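Local coordinates for protein aldose-aldose oxidoreductase (Caulobacter crescentus, PDB 5A04) that probably couples the oxidation of one aldose to the reduction of another, using a nicotinamide cofactor of the NADP(H) type, at residues A[30-35]-A[299-304]; A[58-63]-A[69-74]; A[63-68]-A[90-95]. One frame throughout, in Å; residues are numbered along the deposited sequence.

Interaction 1. Residues A[30-35]-A[299-304]; sequences EHSRLA and HLSECI
Where the second strand of the Rossmann sheet begins, His31 and Ser32 lie against Ser301 and Glu302, two consecutive residues of helix 292-306. The two serine side chains meet at their hydroxyls, Ser32 OG standing 2.8 Å from Ser301 OG, and both are buried. Ser301 also offers its methylene carbon to the backbone, with CB 3.2 Å from His31 O. Its OG lies beside its own backbone N (chi1 -64°), which puts the hydroxyl on the strand side of the helix. Asp298, one turn earlier in the same helix, supplements the contact: its carboxylate accepts from the backbone N of Glu30, the backbone N of His31 and the hydroxyl of Ser32. The case illustrates how a helix that arrives late in the sequence can become a cover for a nucleotide-binding sheet, since Leu300, Ser301 and Ile304 also touch strands 7-12 and 76-79. Further out, Glu302 approaches the imidazole of His31. Its CG lies 3.7 Å from His31 CD2, and the chain, extended beyond CG, carries OE2 on to 3.3 Å from the same carbon, meeting carbon and not nitrogen; the carboxylate and ring planes stand 89° apart. Glu30 CB lies 3.9 Å above one face of the imidazole, toward its rim. Glu30 OE1 and Glu302 OE2 are 5.2 Å apart, a like-charged pair whose repulsion is probably eased by the salt bridge from Lys290 to Glu30.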
# COMPACT_ATOMS: atom_id res chain seq x y z
N GLU A 30 -30.64 19.91 -8.27
CA GLU A 30 -32.07 20.08 -8.04
C GLU A 30 -32.39 21.14 -7.01
O GLU A 30 -33.52 21.62 -6.94
CB GLU A 30 -32.70 18.77 -7.59
CG GLU A 30 -32.63 17.67 -8.60
CD GLU A 30 -33.12 16.36 -8.02
OE1 GLU A 30 -32.47 15.85 -7.09
OE2 GLU A 30 -34.16 15.86 -8.50
N HIS A 31 -31.40 21.51 -6.19
CA HIS A 31 -31.64 22.44 -5.09
C HIS A 31 -30.61 23.54 -5.01
O HIS A 31 -30.52 24.24 -3.99
CB HIS A 31 -31.69 21.68 -3.77
CG HIS A 31 -32.80 20.68 -3.71
ND1 HIS A 31 -34.13 21.06 -3.67
CD2 HIS A 31 -32.79 19.33 -3.72
CE1 HIS A 31 -34.89 19.98 -3.65
NE2 HIS A 31 -34.10 18.92 -3.68
N SER A 32 -29.84 23.70 -6.08
CA SER A 32 -28.76 24.68 -6.14
C SER A 32 -28.75 25.39 -7.47
O SER A 32 -29.03 24.78 -8.50
CB SER A 32 -27.41 24.00 -5.91
OG SER A 32 -27.49 23.12 -4.81
N ARG A 33 -28.40 26.67 -7.46
CA ARG A 33 -28.20 27.41 -8.71
C ARG A 33 -27.01 28.34 -8.58
O ARG A 33 -26.66 28.79 -7.49
CB ARG A 33 -29.46 28.20 -9.08
CG ARG A 33 -29.83 29.31 -8.08
CD ARG A 33 -31.06 30.09 -8.53
NE ARG A 33 -30.85 30.70 -9.84
CZ ARG A 33 -30.31 31.90 -10.04
NH1 ARG A 33 -29.92 32.64 -9.01
NH2 ARG A 33 -30.15 32.37 -11.28
N LEU A 34 -26.38 28.61 -9.71
CA LEU A 34 -25.29 29.56 -9.76
C LEU A 34 -25.85 30.98 -9.74
O LEU A 34 -26.62 31.36 -10.63
CB LEU A 34 -24.45 29.30 -11.02
CG LEU A 34 -23.27 30.25 -11.21
CD1 LEU A 34 -22.33 30.13 -10.01
CD2 LEU A 34 -22.55 29.92 -12.51
N ALA A 35 -25.48 31.77 -8.73
CA ALA A 35 -26.10 33.08 -8.53
C ALA A 35 -25.11 34.24 -8.65
O ALA A 35 -25.49 35.36 -8.99
CB ALA A 35 -26.79 33.13 -7.17
N HIS A 299 -26.12 18.71 -1.51
CA HIS A 299 -26.12 18.29 -0.12
C HIS A 299 -26.14 19.49 0.82
O HIS A 299 -26.92 19.52 1.77
CB HIS A 299 -24.90 17.41 0.21
CG HIS A 299 -24.90 16.88 1.61
ND1 HIS A 299 -25.83 15.96 2.05
CD2 HIS A 299 -24.09 17.13 2.66
CE1 HIS A 299 -25.59 15.66 3.31
NE2 HIS A 299 -24.54 16.36 3.71
N LEU A 300 -25.30 20.48 0.56
CA LEU A 300 -25.25 21.65 1.44
C LEU A 300 -26.58 22.38 1.39
O LEU A 300 -27.14 22.74 2.42
CB LEU A 300 -24.10 22.58 1.05
CG LEU A 300 -23.98 23.85 1.91
CD1 LEU A 300 -23.98 23.51 3.40
CD2 LEU A 300 -22.72 24.63 1.52
N SER A 301 -27.09 22.58 0.18
CA SER A 301 -28.38 23.24 -0.01
C SER A 301 -29.50 22.53 0.76
O SER A 301 -30.30 23.17 1.45
CB SER A 301 -28.73 23.31 -1.49
OG SER A 301 -27.79 24.11 -2.18
N GLU A 302 -29.54 21.21 0.64
CA GLU A 302 -30.57 20.43 1.33
C GLU A 302 -30.40 20.52 2.84
O GLU A 302 -31.39 20.59 3.57
CB GLU A 302 -30.55 18.97 0.86
CG GLU A 302 -30.93 18.80 -0.61
CD GLU A 302 -30.58 17.42 -1.16
OE1 GLU A 302 -30.28 16.50 -0.37
OE2 GLU A 302 -30.60 17.26 -2.40
N CYS A 303 -29.16 20.52 3.33
CA CYS A 303 -28.92 20.70 4.76
C CYS A 303 -29.48 22.03 5.25
O CYS A 303 -30.11 22.09 6.32
CB CYS A 303 -27.43 20.61 5.10
SG CYS A 303 -26.79 18.93 5.06
N ILE A 304 -29.25 23.09 4.48
CA ILE A 304 -29.77 24.40 4.84
C ILE A 304 -31.31 24.40 4.82
O ILE A 304 -31.95 24.89 5.75
CB ILE A 304 -29.22 25.50 3.90
CG1 ILE A 304 -27.70 25.59 4.06
CG2 ILE A 304 -29.89 26.84 4.18
CD1 ILE A 304 -27.00 26.33 2.92

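Interaction 2. Residues A[58-63]-A[69-74]; sequences HRYSYE and IDNPDV. With NDP (NADPH dihydro-nicotinamide-adenine-dinucleotide phosphate), chain G.
His58, Asn71 and Tyr60 carry this contact, and the amide of Asn71 sits between the two rings. Its CG lies anti to the backbone N (chi1 -171°), which sends the amide across to the 58-63 side. There Asn71 ND2 donates to Tyr60 OH at 2.9 Å, the oxygen lying in the amide plane and the nitrogen at the edge of the tyrosine ring. The same nitrogen stands over one face of the imidazole, toward its rim, 3.4 Å from His58 CD2; amide and imidazole planes are 89° apart, so the amide presents its edge to the ring. His58 in turn uses its own edge: NE2 gives an almost straight hydrogen bond (169°) to Asp73 OD2 at 2.8 Å. The acceptor uses its anti lone pair, and carboxylate and imidazole are nearly coplanar. One histidine is thus met from above by an amide and in its plane by a carboxylate, which together probably limit how far the ring can tilt or turn. Farther along 58-63, Tyr62 reaches the cofactor, its OH 2.5 Å from O1X of the NADPH 2'-phosphate in a bond of weak geometry; Ser39, Thr41 and Lys44 also bind NADPH. The other end of the Asn71 amide organises its own loop. Asn71 OD1 accepts from Asp73 N at 3.0 Å, while Asn71 O accepts from Val74 N at 3.2 Å: an Asx turn spanning Pro72 combined with a type I beta turn, at the end of the Rossmann crossover that leads from edge strand 59-60 to strand 76-79.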
# COMPACT_ATOMS: atom_id res chain seq x y z
N HIS A 58 -24.13 40.96 -9.83
CA HIS A 58 -23.82 39.73 -9.10
C HIS A 58 -22.39 39.28 -9.36
O HIS A 58 -22.05 38.10 -9.16
CB HIS A 58 -24.81 38.62 -9.48
CG HIS A 58 -26.20 38.86 -8.99
ND1 HIS A 58 -26.88 40.05 -9.19
CD2 HIS A 58 -27.06 38.05 -8.31
CE1 HIS A 58 -28.08 39.96 -8.65
NE2 HIS A 58 -28.22 38.77 -8.12
N ARG A 59 -21.56 40.21 -9.82
CA ARG A 59 -20.14 39.95 -10.05
C ARG A 59 -19.32 40.78 -9.07
O ARG A 59 -19.52 41.99 -8.96
CB ARG A 59 -19.74 40.30 -11.49
CG ARG A 59 -20.53 39.54 -12.54
CD ARG A 59 -20.18 40.01 -13.95
NE ARG A 59 -21.20 39.63 -14.91
CZ ARG A 59 -21.15 39.93 -16.21
NH1 ARG A 59 -20.12 40.61 -16.69
NH2 ARG A 59 -22.13 39.54 -17.03
N TYR A 60 -18.41 40.12 -8.35
CA TYR A 60 -17.63 40.79 -7.30
C TYR A 60 -16.14 40.58 -7.51
O TYR A 60 -15.72 39.52 -7.95
CB TYR A 60 -18.02 40.26 -5.92
CG TYR A 60 -19.48 40.46 -5.58
CD1 TYR A 60 -20.44 39.56 -6.02
CD2 TYR A 60 -19.89 41.54 -4.80
CE1 TYR A 60 -21.77 39.73 -5.72
CE2 TYR A 60 -21.23 41.72 -4.48
CZ TYR A 60 -22.17 40.81 -4.95
OH TYR A 60 -23.50 40.96 -4.64
N SER A 61 -15.35 41.60 -7.19
CA SER A 61 -13.91 41.43 -7.05
C SER A 61 -13.62 40.99 -5.62
O SER A 61 -14.51 40.97 -4.78
CB SER A 61 -13.16 42.72 -7.38
OG SER A 61 -13.41 43.68 -6.36
N TYR A 62 -12.37 40.65 -5.31
CA TYR A 62 -12.04 40.38 -3.91
C TYR A 62 -12.13 41.67 -3.08
O TYR A 62 -12.35 41.61 -1.88
CB TYR A 62 -10.64 39.76 -3.78
CG TYR A 62 -10.49 38.42 -4.46
CD1 TYR A 62 -11.55 37.52 -4.51
CD2 TYR A 62 -9.30 38.06 -5.08
CE1 TYR A 62 -11.42 36.30 -5.14
CE2 TYR A 62 -9.16 36.84 -5.71
CZ TYR A 62 -10.23 35.97 -5.74
OH TYR A 62 -10.10 34.75 -6.37
N GLU A 63 -11.98 42.82 -3.73
CA GLU A 63 -12.09 44.10 -3.03
C GLU A 63 -13.54 44.43 -2.67
O GLU A 63 -13.80 45.07 -1.65
CB GLU A 63 -11.49 45.22 -3.87
CG GLU A 63 -10.01 45.04 -4.15
CD GLU A 63 -9.45 46.13 -5.05
OE1 GLU A 63 -10.22 46.67 -5.87
OE2 GLU A 63 -8.25 46.44 -4.93
N ILE A 69 -23.06 40.69 1.31
CA ILE A 69 -24.00 40.65 2.43
C ILE A 69 -25.38 41.21 2.03
O ILE A 69 -26.41 40.81 2.56
CB ILE A 69 -23.44 41.43 3.64
CG1 ILE A 69 -24.30 41.22 4.89
CG2 ILE A 69 -23.28 42.91 3.32
CD1 ILE A 69 -23.65 41.84 6.14
N ASP A 70 -25.38 42.12 1.06
CA ASP A 70 -26.60 42.80 0.64
C ASP A 70 -27.24 42.14 -0.57
O ASP A 70 -28.17 42.69 -1.16
CB ASP A 70 -26.30 44.26 0.32
CG ASP A 70 -25.95 45.06 1.55
OD1 ASP A 70 -26.46 44.74 2.64
OD2 ASP A 70 -25.16 46.02 1.42
N ASN A 71 -26.75 40.97 -0.94
CA ASN A 71 -27.29 40.26 -2.10
C ASN A 71 -28.09 39.04 -1.63
O ASN A 71 -27.52 38.02 -1.23
CB ASN A 71 -26.16 39.85 -3.04
CG ASN A 71 -26.65 39.31 -4.37
OD1 ASN A 71 -27.76 38.80 -4.47
ND2 ASN A 71 -25.83 39.43 -5.40
N PRO A 72 -29.42 39.15 -1.66
CA PRO A 72 -30.27 38.08 -1.15
C PRO A 72 -30.34 36.86 -2.07
O PRO A 72 -30.85 35.83 -1.66
CB PRO A 72 -31.64 38.75 -1.04
CG PRO A 72 -31.63 39.78 -2.13
CD PRO A 72 -30.21 40.29 -2.18
N ASP A 73 -29.83 36.98 -3.30
CA ASP A 73 -29.79 35.84 -4.22
C ASP A 73 -28.66 34.89 -3.87
O ASP A 73 -28.60 33.78 -4.41
CB ASP A 73 -29.63 36.30 -5.67
CG ASP A 73 -30.83 37.08 -6.17
OD1 ASP A 73 -31.94 36.86 -5.64
OD2 ASP A 73 -30.66 37.90 -7.09
N VAL A 74 -27.75 35.32 -3.00
CA VAL A 74 -26.63 34.47 -2.61
C VAL A 74 -26.86 33.90 -1.22
O VAL A 74 -26.96 34.63 -0.23
CB VAL A 74 -25.30 35.24 -2.64
CG1 VAL A 74 -24.15 34.35 -2.12
CG2 VAL A 74 -25.02 35.74 -4.06
PA NDP G . -6.21 27.16 -9.72
O1A NDP G . -4.85 27.73 -9.55
O2A NDP G . -6.55 26.47 -11.01
O5B NDP G . -7.35 28.32 -9.45
C5B NDP G . -7.06 28.98 -8.26
C4B NDP G . -7.84 30.30 -8.34
O4B NDP G . -7.88 30.95 -7.06
C3B NDP G . -7.13 31.27 -9.31
O3B NDP G . -7.54 31.06 -10.63
C2B NDP G . -7.71 32.61 -8.85
O2B NDP G . -8.92 32.83 -9.30
C1B NDP G . -7.88 32.34 -7.29
N9A NDP G . -6.82 32.97 -6.50
C8A NDP G . -6.98 33.94 -5.51
N7A NDP G . -5.81 34.35 -4.97
C5A NDP G . -4.84 33.61 -5.66
C6A NDP G . -3.44 33.57 -5.55
N6A NDP G . -2.79 34.38 -4.65
N1A NDP G . -2.68 32.75 -6.34
C2A NDP G . -3.41 31.97 -7.23
N3A NDP G . -4.73 31.89 -7.43
C4A NDP G . -5.44 32.74 -6.62
O3 NDP G . -6.27 26.09 -8.46
PN NDP G . -7.38 24.91 -8.55
O1N NDP G . -8.73 25.39 -8.91
O2N NDP G . -6.80 23.59 -9.02
O5D NDP G . -7.51 24.54 -6.84
C5D NDP G . -8.11 25.57 -6.10
C4D NDP G . -8.67 24.92 -4.80
O4D NDP G . -9.54 23.81 -5.17
C3D NDP G . -7.52 24.28 -3.93
O3D NDP G . -7.84 24.40 -2.53
C2D NDP G . -7.56 22.81 -4.32
O2D NDP G . -7.17 21.96 -3.26
C1D NDP G . -9.10 22.62 -4.57
N1N NDP G . -9.33 21.55 -5.54
C2N NDP G . -10.20 20.52 -5.24
C3N NDP G . -10.43 19.55 -6.17
C7N NDP G . -11.35 18.45 -5.86
O7N NDP G . -11.46 17.45 -6.59
N7N NDP G . -12.12 18.53 -4.70
C4N NDP G . -9.77 19.55 -7.51
C5N NDP G . -8.84 20.66 -7.71
C6N NDP G . -8.66 21.60 -6.78
P2B NDP G . -9.32 34.42 -9.81
O1X NDP G . -8.93 35.21 -8.58
O2X NDP G . -8.41 34.53 -10.99
O3X NDP G . -10.81 34.30 -10.10

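Interaction 3. Residues A[63-68]-A[90-95]; sequences ETFDRI and TERAAR
Asp66 OD1 is gripped twice: Arg92 NE donates to it at 3.0 Å, nearly straight and on the syn side, and a water donates to it at 2.7 Å. That water also donates to Arg92 O at 2.8 Å, tying the carboxylate to the helix backbone. The second carboxylate oxygen is met less squarely, Arg92 NH2 reaching Asp66 OD2 at 3.0 Å from above the carboxylate plane, and the result is a side-on, two-nitrogen salt bridge. A bend at chi3 (70°) turns the guanidinium toward Asp66, and NH2 serves the backbone O of Tyr62 as well. Phe65 CD2 lies 3.8 Å above one face of the guanidinium. The ring, steeply inclined to that plane, also points its edge at the helix, with CZ 4.0 Å from Ala93 CB. A leucine in place of Arg92 would probably leave the Asp66 carboxylate without its two-pronged partner and Tyr62 O without this donor. Phe65 and Ala93 both rest on Val77 of the central strand 76-79, so the short 3-10 turn of the crossover and helix 86-95 pack side by side against the Rossmann sheet.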
# COMPACT_ATOMS: atom_id res chain seq x y z
N GLU A 63 -11.98 42.82 -3.73
CA GLU A 63 -12.09 44.10 -3.03
C GLU A 63 -13.54 44.43 -2.67
O GLU A 63 -13.80 45.07 -1.65
CB GLU A 63 -11.49 45.22 -3.87
CG GLU A 63 -10.01 45.04 -4.15
CD GLU A 63 -9.45 46.13 -5.05
OE1 GLU A 63 -10.22 46.67 -5.87
OE2 GLU A 63 -8.25 46.44 -4.93
N THR A 64 -14.49 44.00 -3.50
CA THR A 64 -15.89 44.33 -3.24
C THR A 64 -16.68 43.17 -2.65
O THR A 64 -17.88 43.31 -2.41
CB THR A 64 -16.63 44.82 -4.53
OG1 THR A 64 -16.69 43.77 -5.50
CG2 THR A 64 -15.94 46.04 -5.14
N PHE A 65 -16.02 42.03 -2.41
CA PHE A 65 -16.71 40.81 -1.98
C PHE A 65 -17.59 40.99 -0.74
O PHE A 65 -18.66 40.42 -0.66
CB PHE A 65 -15.67 39.69 -1.73
CG PHE A 65 -16.23 38.45 -1.07
CD1 PHE A 65 -17.28 37.74 -1.64
CD2 PHE A 65 -15.69 37.99 0.12
CE1 PHE A 65 -17.78 36.60 -1.03
CE2 PHE A 65 -16.20 36.85 0.74
CZ PHE A 65 -17.25 36.15 0.16
N ASP A 66 -17.17 41.82 0.22
CA ASP A 66 -17.95 41.91 1.46
C ASP A 66 -19.34 42.52 1.23
O ASP A 66 -20.25 42.33 2.03
CB ASP A 66 -17.17 42.71 2.51
CG ASP A 66 -15.79 42.15 2.74
OD1 ASP A 66 -15.69 41.01 3.23
OD2 ASP A 66 -14.80 42.84 2.42
N ARG A 67 -19.51 43.22 0.11
CA ARG A 67 -20.81 43.79 -0.25
C ARG A 67 -21.86 42.72 -0.55
O ARG A 67 -23.05 43.03 -0.64
CB ARG A 67 -20.68 44.70 -1.47
CG ARG A 67 -19.80 45.94 -1.25
CD ARG A 67 -19.68 46.69 -2.56
NE ARG A 67 -18.78 47.84 -2.50
CZ ARG A 67 -18.39 48.53 -3.57
NH1 ARG A 67 -18.82 48.18 -4.77
NH2 ARG A 67 -17.57 49.57 -3.43
N ILE A 68 -21.42 41.48 -0.69
CA ILE A 68 -22.32 40.38 -1.00
C ILE A 68 -23.33 40.14 0.13
O ILE A 68 -24.35 39.47 -0.06
CB ILE A 68 -21.53 39.08 -1.30
CG1 ILE A 68 -22.32 38.13 -2.23
CG2 ILE A 68 -21.10 38.37 -0.01
CD1 ILE A 68 -21.43 37.04 -2.84
N THR A 90 -13.43 32.30 3.91
CA THR A 90 -14.50 31.66 4.66
C THR A 90 -15.01 32.59 5.76
O THR A 90 -16.22 32.75 5.92
CB THR A 90 -14.02 30.33 5.28
OG1 THR A 90 -13.80 29.39 4.20
CG2 THR A 90 -15.04 29.76 6.23
N GLU A 91 -14.09 33.23 6.48
CA GLU A 91 -14.49 34.15 7.55
C GLU A 91 -15.27 35.34 7.00
O GLU A 91 -16.29 35.74 7.57
CB GLU A 91 -13.25 34.63 8.31
CG GLU A 91 -12.61 33.52 9.12
CD GLU A 91 -11.23 33.90 9.67
OE1 GLU A 91 -10.54 34.78 9.09
OE2 GLU A 91 -10.82 33.30 10.66
N ARG A 92 -14.80 35.90 5.89
CA ARG A 92 -15.49 37.03 5.26
C ARG A 92 -16.87 36.62 4.75
O ARG A 92 -17.84 37.37 4.90
CB ARG A 92 -14.63 37.59 4.13
CG ARG A 92 -13.41 38.37 4.63
CD ARG A 92 -12.49 38.72 3.49
NE ARG A 92 -13.05 39.74 2.61
CZ ARG A 92 -12.51 40.10 1.45
NH1 ARG A 92 -11.41 39.50 1.01
NH2 ARG A 92 -13.08 41.06 0.72
N ALA A 93 -16.97 35.43 4.17
CA ALA A 93 -18.27 34.92 3.74
C ALA A 93 -19.23 34.78 4.93
O ALA A 93 -20.39 35.19 4.85
CB ALA A 93 -18.10 33.56 3.03
N ALA A 94 -18.74 34.22 6.03
CA ALA A 94 -19.57 34.07 7.22
C ALA A 94 -20.01 35.43 7.78
O ALA A 94 -21.17 35.59 8.18
CB ALA A 94 -18.82 33.26 8.29
N ARG A 95 -19.10 36.40 7.83
CA ARG A 95 -19.47 37.75 8.29
C ARG A 95 -20.45 38.44 7.34
O ARG A 95 -21.19 39.35 7.74
CB ARG A 95 -18.22 38.60 8.49
CG ARG A 95 -17.34 38.06 9.63
CD ARG A 95 -16.28 39.05 10.11
NE ARG A 95 -15.35 39.47 9.06
CZ ARG A 95 -14.13 38.99 8.89
NH1 ARG A 95 -13.66 38.04 9.69
NH2 ARG A 95 -13.36 39.47 7.91
O HOH W 1 -17.60 40.12 4.92

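In the fold
From the N terminus, the chain enters interaction 1 at 30-35, where strand 32-38 begins, and returns to it only at 299-304, closing a loop that encloses both other contacts. Within that loop, 58-63 meets 69-74 in interaction 2, a short closure on the way from strand 59-60 to strand 76-79. Interaction 3 starts at Glu63, the residue the two share, and ends at 90-95, so their segments alternate and the loops cross. Their centres lie about 8 Å apart. Interactions 1 and 2 touch where Ala35 packs against His58 and Asp73. Together the three join the start of strand 32-38 to the late helix 292-306, edge strand 59-60 to its crossover, and that crossover to helix 86-95.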